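Long-range contacts in putative NADPH-dependent oxidoreductase (Desulfitobacterium hafniense DCB-2, PDB 3DB2), which probably acts as an NADPH-dependent oxidoreductase, pairing a Rossmann-type dinucleotide-binding domain with a GFO/IDH/MocA-type C-terminal domain: residues C[129-138]-C[267-275]; C[149-160]-C[228-239]. One frame throughout, in Å; residues are numbered along the deposited sequence. Where two conformers were deposited one is given.

Contact 1. Residues C[129-138]-C[267-275]; sequences LGALRKMKEM and TDEHSTLIK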
loop_
_atom_site.group_PDB
_atom_site.type_symbol
_atom_site.label_atom_id
_atom_site.label_comp_id
_atom_site.label_asym_id
_atom_site.label_seq_id
_atom_site.Cartn_x
_atom_site.Cartn_y
_atom_site.Cartn_z
ATOM N N LEU C 129 8.370 -14.023 -14.587
ATOM C CA LEU C 129 8.025 -13.034 -15.592
ATOM C C LEU C 129 9.235 -12.154 -15.903
ATOM O O LEU C 129 10.028 -11.934 -14.998
ATOM C CB LEU C 129 6.860 -12.181 -15.120
ATOM C CG LEU C 129 5.479 -12.860 -15.116
ATOM C CD1 LEU C 129 4.452 -12.009 -14.406
ATOM C CD2 LEU C 129 5.026 -13.126 -16.553
ATOM N N GLY C 130 9.352 -11.686 -17.147
ATOM C CA GLY C 130 10.508 -10.860 -17.506
ATOM C C GLY C 130 10.509 -9.607 -16.630
ATOM O O GLY C 130 11.552 -9.101 -16.267
ATOM N N ALA C 131 9.326 -9.122 -16.271
ATOM C CA ALA C 131 9.256 -7.917 -15.431
ATOM C C ALA C 131 9.822 -8.199 -14.056
ATOM O O ALA C 131 10.561 -7.365 -13.558
ATOM C CB ALA C 131 7.840 -7.427 -15.343
ATOM N N LEU C 132 9.515 -9.335 -13.429
ATOM C CA LEU C 132 10.033 -9.568 -12.080
ATOM C C LEU C 132 11.536 -9.817 -12.089
ATOM O O LEU C 132 12.337 -9.411 -11.206
ATOM C CB LEU C 132 9.247 -10.733 -11.476
ATOM C CG LEU C 132 8.042 -10.380 -10.622
ATOM C CD1 LEU C 132 8.454 -9.582 -9.386
ATOM C CD2 LEU C 132 7.015 -9.614 -11.464
ATOM N N ARG C 133 11.984 -10.502 -13.144
ATOM C CA ARG C 133 13.415 -10.714 -13.385
ATOM C C ARG C 133 14.166 -9.383 -13.547
ATOM O O ARG C 133 15.276 -9.225 -13.037
ATOM C CB ARG C 133 13.665 -11.608 -14.590
ATOM C CG ARG C 133 13.182 -13.037 -14.494
ATOM C CD ARG C 133 13.693 -13.743 -13.252
ATOM N NE ARG C 133 13.507 -15.176 -13.230
ATOM C CZ ARG C 133 13.540 -16.036 -12.227
ATOM N NH1 ARG C 133 13.767 -15.683 -10.979
ATOM N NH2 ARG C 133 13.341 -17.336 -12.458
ATOM N N LYS C 134 13.564 -8.430 -14.236
ATOM C CA LYS C 134 14.212 -7.147 -14.479
ATOM C C LYS C 134 14.238 -6.371 -13.176
ATOM O O LYS C 134 15.245 -5.763 -12.771
ATOM C CB LYS C 134 13.473 -6.436 -15.613
ATOM C CG LYS C 134 13.962 -5.033 -15.915
ATOM C CD LYS C 134 15.358 -5.132 -16.516
ATOM C CE LYS C 134 16.071 -3.796 -16.429
ATOM N NZ LYS C 134 16.473 -3.369 -17.799
HETATM N N MSE C 135 13.105 -6.385 -12.464
HETATM C CA MSE C 135 13.047 -5.681 -11.174
HETATM C C MSE C 135 14.097 -6.208 -10.211
HETATM O O MSE C 135 14.719 -5.461 -9.442
HETATM C CB MSE C 135 11.633 -5.747 -10.577
HETATM C CG MSE C 135 10.617 -4.945 -11.395
HETATM SE SE MSE C 135 8.779 -5.433 -10.855
HETATM C CE MSE C 135 8.846 -4.419 -9.211
ATOM N N LYS C 136 14.351 -7.493 -10.219
ATOM C CA LYS C 136 15.325 -8.165 -9.390
ATOM C C LYS C 136 16.722 -7.663 -9.755
ATOM O O LYS C 136 17.548 -7.300 -8.897
ATOM C CB LYS C 136 15.206 -9.689 -9.554
ATOM C CG LYS C 136 16.176 -10.463 -8.667
ATOM C CD LYS C 136 15.991 -10.020 -7.224
ATOM C CE LYS C 136 16.422 -11.111 -6.253
ATOM N NZ LYS C 136 16.948 -10.509 -4.998
ATOM N N GLU C 137 16.997 -7.616 -11.038
ATOM C CA GLU C 137 18.264 -7.073 -11.546
ATOM C C GLU C 137 18.479 -5.650 -11.046
ATOM O O GLU C 137 19.547 -5.344 -10.492
ATOM C CB GLU C 137 18.236 -7.107 -13.055
ATOM C CG GLU C 137 19.500 -6.893 -13.859
ATOM C CD GLU C 137 19.270 -7.505 -15.248
ATOM O OE1 GLU C 137 19.540 -8.716 -15.394
ATOM O OE2 GLU C 137 18.797 -6.779 -16.150
HETATM N N MSE C 138 17.458 -4.806 -11.224
HETATM C CA MSE C 138 17.584 -3.396 -10.842
HETATM C C MSE C 138 17.849 -3.236 -9.362
HETATM O O MSE C 138 18.614 -2.366 -8.921
HETATM C CB MSE C 138 16.375 -2.589 -11.299
HETATM C CG MSE C 138 16.290 -2.492 -12.817
HETATM SE SE MSE C 138 14.600 -1.775 -13.474
HETATM C CE MSE C 138 15.178 0.066 -13.750
ATOM N N THR C 267 2.126 -12.828 -21.457
ATOM C CA THR C 267 1.702 -12.191 -20.218
ATOM C C THR C 267 2.483 -10.896 -19.953
ATOM O O THR C 267 1.884 -9.883 -19.602
ATOM C CB THR C 267 1.928 -13.108 -19.016
ATOM O OG1 THR C 267 1.085 -14.253 -19.212
ATOM C CG2 THR C 267 1.468 -12.490 -17.696
ATOM N N ASP C 268 3.802 -10.967 -20.144
ATOM C CA ASP C 268 4.606 -9.761 -19.915
ATOM C C ASP C 268 4.224 -8.579 -20.793
ATOM O O ASP C 268 4.480 -7.419 -20.445
ATOM C CB ASP C 268 6.067 -10.084 -20.153
ATOM C CG ASP C 268 6.799 -10.708 -18.986
ATOM O OD1 ASP C 268 6.763 -10.124 -17.881
ATOM O OD2 ASP C 268 7.422 -11.789 -19.140
ATOM N N GLU C 269 3.639 -8.828 -21.962
ATOM C CA GLU C 269 3.287 -7.742 -22.866
ATOM C C GLU C 269 2.077 -6.977 -22.344
ATOM O O GLU C 269 1.856 -5.848 -22.781
ATOM C CB GLU C 269 2.954 -8.250 -24.278
ATOM C CG GLU C 269 4.137 -8.909 -24.960
ATOM C CD GLU C 269 3.849 -9.327 -26.394
ATOM O OE1 GLU C 269 3.052 -8.651 -27.085
ATOM O OE2 GLU C 269 4.426 -10.338 -26.844
ATOM N N HIS C 270 1.343 -7.589 -21.426
ATOM C CA HIS C 270 0.195 -6.938 -20.806
ATOM C C HIS C 270 0.536 -6.447 -19.398
ATOM O O HIS C 270 -0.229 -6.559 -18.440
ATOM C CB HIS C 270 -0.994 -7.897 -20.848
ATOM C CG HIS C 270 -1.236 -8.215 -22.308
ATOM N ND1 HIS C 270 -2.227 -7.594 -23.028
ATOM C CD2 HIS C 270 -0.614 -9.045 -23.173
ATOM C CE1 HIS C 270 -2.219 -8.037 -24.278
ATOM N NE2 HIS C 270 -1.256 -8.930 -24.395
ATOM N N SER C 271 1.739 -5.869 -19.315
ATOM C CA SER C 271 2.220 -5.270 -18.060
ATOM C C SER C 271 2.997 -4.005 -18.402
ATOM O O SER C 271 3.388 -3.806 -19.550
ATOM C CB SER C 271 3.056 -6.275 -17.280
ATOM O OG SER C 271 4.331 -6.513 -17.846
ATOM N N THR C 272 3.238 -3.152 -17.417
ATOM C CA THR C 272 3.983 -1.929 -17.601
ATOM C C THR C 272 4.916 -1.818 -16.366
ATOM O O THR C 272 4.427 -2.118 -15.270
ATOM C CB THR C 272 3.232 -0.599 -17.589
ATOM O OG1 THR C 272 2.146 -0.703 -16.647
ATOM C CG2 THR C 272 2.664 -0.238 -18.949
ATOM N N LEU C 273 6.129 -1.406 -16.633
ATOM C CA LEU C 273 7.058 -1.116 -15.532
ATOM C C LEU C 273 7.553 0.319 -15.739
ATOM O O LEU C 273 8.017 0.603 -16.835
ATOM C CB LEU C 273 8.197 -2.106 -15.472
ATOM C CG LEU C 273 9.311 -1.872 -14.438
ATOM C CD1 LEU C 273 8.794 -1.895 -13.014
ATOM C CD2 LEU C 273 10.444 -2.869 -14.615
ATOM N N ILE C 274 7.430 1.133 -14.700
ATOM C CA ILE C 274 7.846 2.545 -14.866
ATOM C C ILE C 274 8.852 2.820 -13.777
ATOM O O ILE C 274 8.682 2.360 -12.658
ATOM C CB ILE C 274 6.613 3.443 -14.849
ATOM C CG1 ILE C 274 5.834 3.428 -16.189
ATOM C CG2 ILE C 274 6.991 4.846 -14.400
ATOM C CD1 ILE C 274 6.331 4.513 -17.135
ATOM N N LYS C 275 9.927 3.522 -14.106
ATOM C CA LYS C 275 10.951 3.986 -13.209
ATOM C C LYS C 275 10.784 5.497 -12.965
ATOM O O LYS C 275 10.727 6.277 -13.915
ATOM C CB LYS C 275 12.350 3.764 -13.776
ATOM C CG LYS C 275 13.528 3.956 -12.857
ATOM C CD LYS C 275 14.835 4.038 -13.667
ATOM C CE LYS C 275 16.032 3.556 -12.859
ATOM N NZ LYS C 275 17.310 3.837 -13.571
#

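Contact 2. Residues C[149-160]-C[228-239]; sequences SIEAVFSNERGL and QAYLGTNWACPG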
loop_
_atom_site.group_PDB
_atom_site.type_symbol
_atom_site.label_atom_id
_atom_site.label_comp_id
_atom_site.label_asym_id
_atom_site.label_seq_id
_atom_site.Cartn_x
_atom_site.Cartn_y
_atom_site.Cartn_z
ATOM N N SER C 149 11.076 0.109 1.171
ATOM C CA SER C 149 9.791 -0.589 1.283
ATOM C C SER C 149 9.247 -0.982 -0.099
ATOM O O SER C 149 9.637 -0.466 -1.136
ATOM C CB SER C 149 8.776 0.274 2.014
ATOM O OG SER C 149 8.423 1.442 1.316
ATOM N N ILE C 150 8.287 -1.920 -0.061
ATOM C CA ILE C 150 7.579 -2.376 -1.242
ATOM C C ILE C 150 6.086 -2.442 -0.912
ATOM O O ILE C 150 5.726 -2.763 0.203
ATOM C CB ILE C 150 8.073 -3.736 -1.748
ATOM C CG1 ILE C 150 9.492 -3.687 -2.306
ATOM C CG2 ILE C 150 7.096 -4.334 -2.768
ATOM C CD1 ILE C 150 10.022 -5.076 -2.608
ATOM N N GLU C 151 5.240 -2.117 -1.903
ATOM C CA GLU C 151 3.804 -2.283 -1.749
ATOM C C GLU C 151 3.296 -3.194 -2.876
ATOM O O GLU C 151 3.554 -2.845 -4.018
ATOM C CB GLU C 151 3.045 -0.955 -1.825
ATOM C CG GLU C 151 3.578 0.042 -0.816
ATOM C CD GLU C 151 3.327 1.477 -1.264
ATOM O OE1 GLU C 151 2.987 1.725 -2.441
ATOM O OE2 GLU C 151 3.532 2.358 -0.395
ATOM N N ALA C 152 2.666 -4.285 -2.524
ATOM C CA ALA C 152 2.203 -5.282 -3.483
ATOM C C ALA C 152 0.691 -5.414 -3.339
ATOM O O ALA C 152 0.194 -5.316 -2.209
ATOM C CB ALA C 152 2.874 -6.621 -3.247
ATOM N N VAL C 153 -0.023 -5.598 -4.441
ATOM C CA VAL C 153 -1.475 -5.727 -4.348
ATOM C C VAL C 153 -1.911 -6.847 -5.292
ATOM O O VAL C 153 -1.387 -6.911 -6.398
ATOM C CB VAL C 153 -2.211 -4.443 -4.747
ATOM C CG1 VAL C 153 -3.724 -4.626 -4.792
ATOM C CG2 VAL C 153 -1.845 -3.314 -3.786
ATOM N N PHE C 154 -2.843 -7.675 -4.850
ATOM C CA PHE C 154 -3.437 -8.648 -5.782
ATOM C C PHE C 154 -4.927 -8.712 -5.348
ATOM O O PHE C 154 -5.267 -9.097 -4.251
ATOM C CB PHE C 154 -2.741 -9.968 -5.802
ATOM C CG PHE C 154 -3.061 -10.883 -6.997
ATOM C CD1 PHE C 154 -4.048 -10.592 -7.902
ATOM C CD2 PHE C 154 -2.320 -12.055 -7.155
ATOM C CE1 PHE C 154 -4.356 -11.406 -8.994
ATOM C CE2 PHE C 154 -2.603 -12.886 -8.225
ATOM C CZ PHE C 154 -3.617 -12.572 -9.114
ATOM N N SER C 155 -5.779 -8.271 -6.265
ATOM C CA SER C 155 -7.205 -8.220 -6.015
ATOM C C SER C 155 -8.022 -8.581 -7.260
ATOM O O SER C 155 -7.582 -8.467 -8.411
ATOM C CB SER C 155 -7.654 -6.832 -5.570
ATOM O OG SER C 155 -7.624 -5.921 -6.658
ATOM N N ASN C 156 -9.245 -8.994 -6.991
ATOM C CA ASN C 156 -10.271 -9.220 -8.013
ATOM C C ASN C 156 -11.619 -9.284 -7.299
ATOM O O ASN C 156 -11.727 -9.150 -6.074
ATOM C CB ASN C 156 -9.929 -10.433 -8.848
ATOM C CG ASN C 156 -10.060 -11.751 -8.125
ATOM O OD1 ASN C 156 -10.820 -11.958 -7.190
ATOM N ND2 ASN C 156 -9.247 -12.661 -8.637
ATOM N N GLU C 157 -12.684 -9.455 -8.072
ATOM C CA GLU C 157 -14.025 -9.295 -7.512
ATOM C C GLU C 157 -14.621 -10.629 -7.118
ATOM O O GLU C 157 -15.847 -10.733 -6.933
ATOM C CB GLU C 157 -14.819 -8.566 -8.603
ATOM C CG GLU C 157 -15.145 -9.516 -9.724
ATOM C CD GLU C 157 -14.164 -9.591 -10.873
ATOM O OE1 GLU C 157 -12.961 -9.286 -10.718
ATOM O OE2 GLU C 157 -14.636 -9.980 -11.974
ATOM N N ARG C 158 -13.788 -11.652 -6.938
ATOM C CA ARG C 158 -14.318 -12.991 -6.649
ATOM C C ARG C 158 -15.309 -13.068 -5.493
ATOM O O ARG C 158 -16.325 -13.799 -5.544
ATOM C CB ARG C 158 -13.149 -13.947 -6.356
ATOM C CG ARG C 158 -13.635 -15.281 -5.814
ATOM C CD ARG C 158 -13.699 -16.294 -6.939
ATOM N NE ARG C 158 -12.447 -16.422 -7.660
ATOM C CZ ARG C 158 -12.320 -16.909 -8.886
ATOM N NH1 ARG C 158 -13.369 -17.340 -9.576
ATOM N NH2 ARG C 158 -11.124 -16.974 -9.440
ATOM N N GLY C 159 -15.038 -12.328 -4.417
ATOM C CA GLY C 159 -15.839 -12.421 -3.205
ATOM C C GLY C 159 -17.273 -11.941 -3.361
ATOM O O GLY C 159 -18.177 -12.362 -2.636
ATOM N N LEU C 160 -17.485 -11.054 -4.307
ATOM C CA LEU C 160 -18.725 -10.336 -4.534
ATOM C C LEU C 160 -19.795 -11.317 -5.054
ATOM O O LEU C 160 -20.971 -11.058 -4.818
ATOM C CB LEU C 160 -18.520 -9.201 -5.523
ATOM C CG LEU C 160 -17.570 -8.064 -5.133
ATOM C CD1 LEU C 160 -17.614 -6.946 -6.166
ATOM C CD2 LEU C 160 -17.909 -7.552 -3.740
ATOM N N GLN C 228 10.877 -3.353 4.606
ATOM C CA GLN C 228 9.473 -3.522 4.949
ATOM C C GLN C 228 8.592 -3.700 3.719
ATOM O O GLN C 228 8.987 -3.257 2.640
ATOM C CB GLN C 228 8.957 -2.297 5.685
ATOM C CG GLN C 228 9.592 -2.097 7.036
ATOM C CD GLN C 228 9.097 -0.909 7.820
ATOM O OE1 GLN C 228 9.896 -0.222 8.474
ATOM N NE2 GLN C 228 7.787 -0.671 7.807
ATOM N N ALA C 229 7.437 -4.325 3.896
ATOM C CA ALA C 229 6.487 -4.409 2.784
ATOM C C ALA C 229 5.040 -4.388 3.304
ATOM O O ALA C 229 4.773 -4.744 4.444
ATOM C CB ALA C 229 6.720 -5.623 1.924
ATOM N N TYR C 230 4.169 -3.945 2.407
ATOM C CA TYR C 230 2.725 -3.957 2.477
ATOM C C TYR C 230 2.178 -4.932 1.434
ATOM O O TYR C 230 2.663 -4.885 0.299
ATOM C CB TYR C 230 2.175 -2.551 2.216
ATOM C CG TYR C 230 0.721 -2.565 1.819
ATOM C CD1 TYR C 230 -0.265 -2.871 2.759
ATOM C CD2 TYR C 230 0.339 -2.287 0.513
ATOM C CE1 TYR C 230 -1.592 -2.882 2.370
ATOM C CE2 TYR C 230 -0.996 -2.303 0.125
ATOM C CZ TYR C 230 -1.942 -2.604 1.078
ATOM O OH TYR C 230 -3.286 -2.636 0.757
ATOM N N LEU C 231 1.210 -5.759 1.833
ATOM C CA LEU C 231 0.494 -6.591 0.877
ATOM C C LEU C 231 -1.010 -6.407 1.056
ATOM O O LEU C 231 -1.511 -6.694 2.135
ATOM C CB LEU C 231 0.877 -8.051 1.053
ATOM C CG LEU C 231 0.035 -9.065 0.265
ATOM C CD1 LEU C 231 0.138 -8.826 -1.230
ATOM C CD2 LEU C 231 0.499 -10.469 0.589
ATOM N N GLY C 232 -1.702 -5.955 0.031
ATOM C CA GLY C 232 -3.158 -5.862 0.032
ATOM C C GLY C 232 -3.717 -6.981 -0.822
ATOM O O GLY C 232 -3.247 -7.198 -1.935
ATOM N N THR C 233 -4.675 -7.717 -0.268
ATOM C CA THR C 233 -5.350 -8.813 -0.983
ATOM C C THR C 233 -6.848 -8.578 -0.813
ATOM O O THR C 233 -7.317 -8.349 0.303
ATOM C CB THR C 233 -4.959 -10.210 -0.493
ATOM O OG1 THR C 233 -5.001 -10.275 0.935
ATOM C CG2 THR C 233 -3.539 -10.540 -0.936
ATOM N N ASN C 234 -7.616 -8.555 -1.886
ATOM C CA ASN C 234 -8.976 -8.050 -1.818
ATOM C C ASN C 234 -9.838 -8.831 -2.798
ATOM O O ASN C 234 -9.384 -8.986 -3.939
ATOM C CB ASN C 234 -8.841 -6.550 -2.124
ATOM C CG ASN C 234 -10.107 -5.778 -1.832
ATOM O OD1 ASN C 234 -11.147 -6.304 -2.212
ATOM N ND2 ASN C 234 -9.985 -4.603 -1.204
ATOM N N TRP C 235 -10.989 -9.305 -2.357
ATOM C CA TRP C 235 -11.878 -10.089 -3.234
ATOM C C TRP C 235 -13.146 -9.312 -3.538
ATOM O O TRP C 235 -14.161 -9.885 -3.899
ATOM C CB TRP C 235 -12.187 -11.462 -2.611
ATOM C CG TRP C 235 -11.410 -12.616 -3.169
ATOM C CD1 TRP C 235 -10.630 -12.665 -4.298
ATOM C CD2 TRP C 235 -11.332 -13.944 -2.610
ATOM N NE1 TRP C 235 -10.089 -13.887 -4.464
ATOM C CE2 TRP C 235 -10.499 -14.714 -3.445
ATOM C CE3 TRP C 235 -11.871 -14.590 -1.493
ATOM C CZ2 TRP C 235 -10.183 -16.054 -3.229
ATOM C CZ3 TRP C 235 -11.552 -15.918 -1.286
ATOM C CH2 TRP C 235 -10.721 -16.655 -2.130
ATOM N N ALA C 236 -13.083 -7.997 -3.346
ATOM C CA ALA C 236 -14.253 -7.123 -3.375
ATOM C C ALA C 236 -14.114 -5.946 -4.317
ATOM O O ALA C 236 -14.795 -4.936 -4.084
ATOM C CB ALA C 236 -14.483 -6.636 -1.937
ATOM N N CYS C 237 -13.235 -6.064 -5.328
ATOM C CA CYS C 237 -13.052 -4.985 -6.285
ATOM C C CYS C 237 -12.509 -5.435 -7.629
ATOM O O CYS C 237 -12.021 -6.539 -7.818
ATOM C CB CYS C 237 -12.117 -3.916 -5.661
ATOM S SG CYS C 237 -10.463 -4.590 -5.304
ATOM N N PRO C 238 -12.588 -4.590 -8.655
ATOM C CA PRO C 238 -11.985 -4.962 -9.935
ATOM C C PRO C 238 -10.506 -5.332 -9.831
ATOM O O PRO C 238 -9.807 -4.870 -8.918
ATOM C CB PRO C 238 -12.148 -3.710 -10.774
ATOM C CG PRO C 238 -13.400 -3.096 -10.221
ATOM C CD PRO C 238 -13.276 -3.285 -8.720
ATOM N N GLY C 239 -10.057 -6.180 -10.759
ATOM C CA GLY C 239 -8.740 -6.775 -10.709
ATOM C C GLY C 239 -7.589 -5.776 -10.742
ATOM O O GLY C 239 -7.535 -4.850 -11.559
HETATM O O HOH W 1 -9.401 -15.635 -7.236
HETATM O O HOH W 2 -11.473 -7.740 -12.404
#

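Contact 1. Residues C[129-138]-C[267-275]
The carboxylate of Asp268 meets the first turn of helix 130-138 and takes up two of its leading N-H groups. Gly130 N donates to Asp268 OD2 at 2.8 Å in a nearly straight bond (164°) that arrives on the syn side, somewhat out of the carboxylate plane. Ala131 N reaches the other oxygen, Asp268 OD1, at 3.2 Å from well above that plane. Val300 N also donates to OD2, so three backbone N-H groups serve this buried carboxylate, and the positive end of the helix dipole probably stabilises its charge. An alanine in place of Asp268 is likely to leave the N-H groups of Gly130, Ala131 and Val300 without this acceptor in a buried setting. Leu129, at the N-cap position, runs antiparallel to the aspartate side chain: its CB lies 3.4 Å from Asp268 OD1, its CG stands slightly farther from the same oxygen, and its CD2 passes alongside the carboxylate to end 3.8 Å from Thr267 CG2. A chi1 of -73°, with CG beside the backbone N, gives the leucine this course. In the C-terminal domain, helix 130-140 lies against one face of the mixed sheet, and here it runs almost parallel to strand 271-275, at 17° and 9.8 Å between the segment axes. Leu273 reaches from the strand to the helix. Its CD2 touches CG of selenomethionine Met135 at 3.8 Å, while its CD1 approaches the selenium. One turn on, CE of selenomethionine Met138 rests 3.7 Å from Lys275 CE. The extended lysine thus lends its aliphatic length to the packing and carries NZ onward to a salt bridge with Glu143.

Contact 2. Residues C[149-160]-C[228-239]
Asn156 sets CG between its own backbone N and carbonyl carbon (chi1 70°), bringing its amide against the indole of Trp235, and Arg158, with CG opposite its backbone N (chi1 170°), carries CG on over the ring, 3.9 Å above its plane toward the rim. The amide and ring planes are only 7° apart, with Asn156 OD1 3.0 Å from Trp235 CD1. The same OD1 accepts from Arg158 N, closing an Asx turn. The backbone places Arg158 CB over one face of the indole, 3.6 Å from the centroid of the five-membered ring, in a CH-pi contact, while the guanidinium is nearly perpendicular to the ring. A water molecule ties the group together, accepting from Asn156 ND2, Arg158 NH2 and, weakly, Trp235 NE1. A second Asx turn, Ala236 N to Asn234 OD1, follows strand 228-234.

Upstream, strands 149-155 and 228-234 form a parallel ladder in the middle of the mixed sheet of the GFO/IDH/MocA-type C-terminal domain. Tyr230 N donates to Ile150 O and Ala152 N to Tyr230 O, each at 2.9 Å, and the pattern continues, with a weak bond from Asn234 N to Phe154 O, to Asn156 N with Asn234 O. The Tyr230 ring lies over Gly232, whose N is 3.5 Å above the ring plane, offset toward the rim; a CB on this glycine would clash with Tyr230 OH. Glu151 CB meets the ring at its edge.

On this side the second subunit packs, its Glu151 OE2 hydrogen-bonding to Tyr230 OH in a reciprocal pair, while Glu151 OE1 is held within its own chain by Tyr246 OH and Asn244 ND2. On the other face Ile150 and Leu231 rest on helix 183-194. Within the sheet, antiparallel strands 240-247 and 216-223 flank the pair.

Both contacts involve the mixed sheet that follows the parallel Rossmann sheet in the chain: contact 1 sets a helix on it, contact 2 joins two of its strands. Their centres lie about 19 Å apart, and their nearest atoms about 7 Å, so they do not touch. The chain enters contact 1 with helix 130-140, continues into strand 147-155 and the first half of contact 2, returns at 228-239 for its second half, and only then reaches 267-275. Strands 240-247 and 250-256 separate strand 147-155 from 271-278. Contact 1 fastens the helix toward one margin of the sheet, whereas contact 2 builds its interior and shares in the dimer interface.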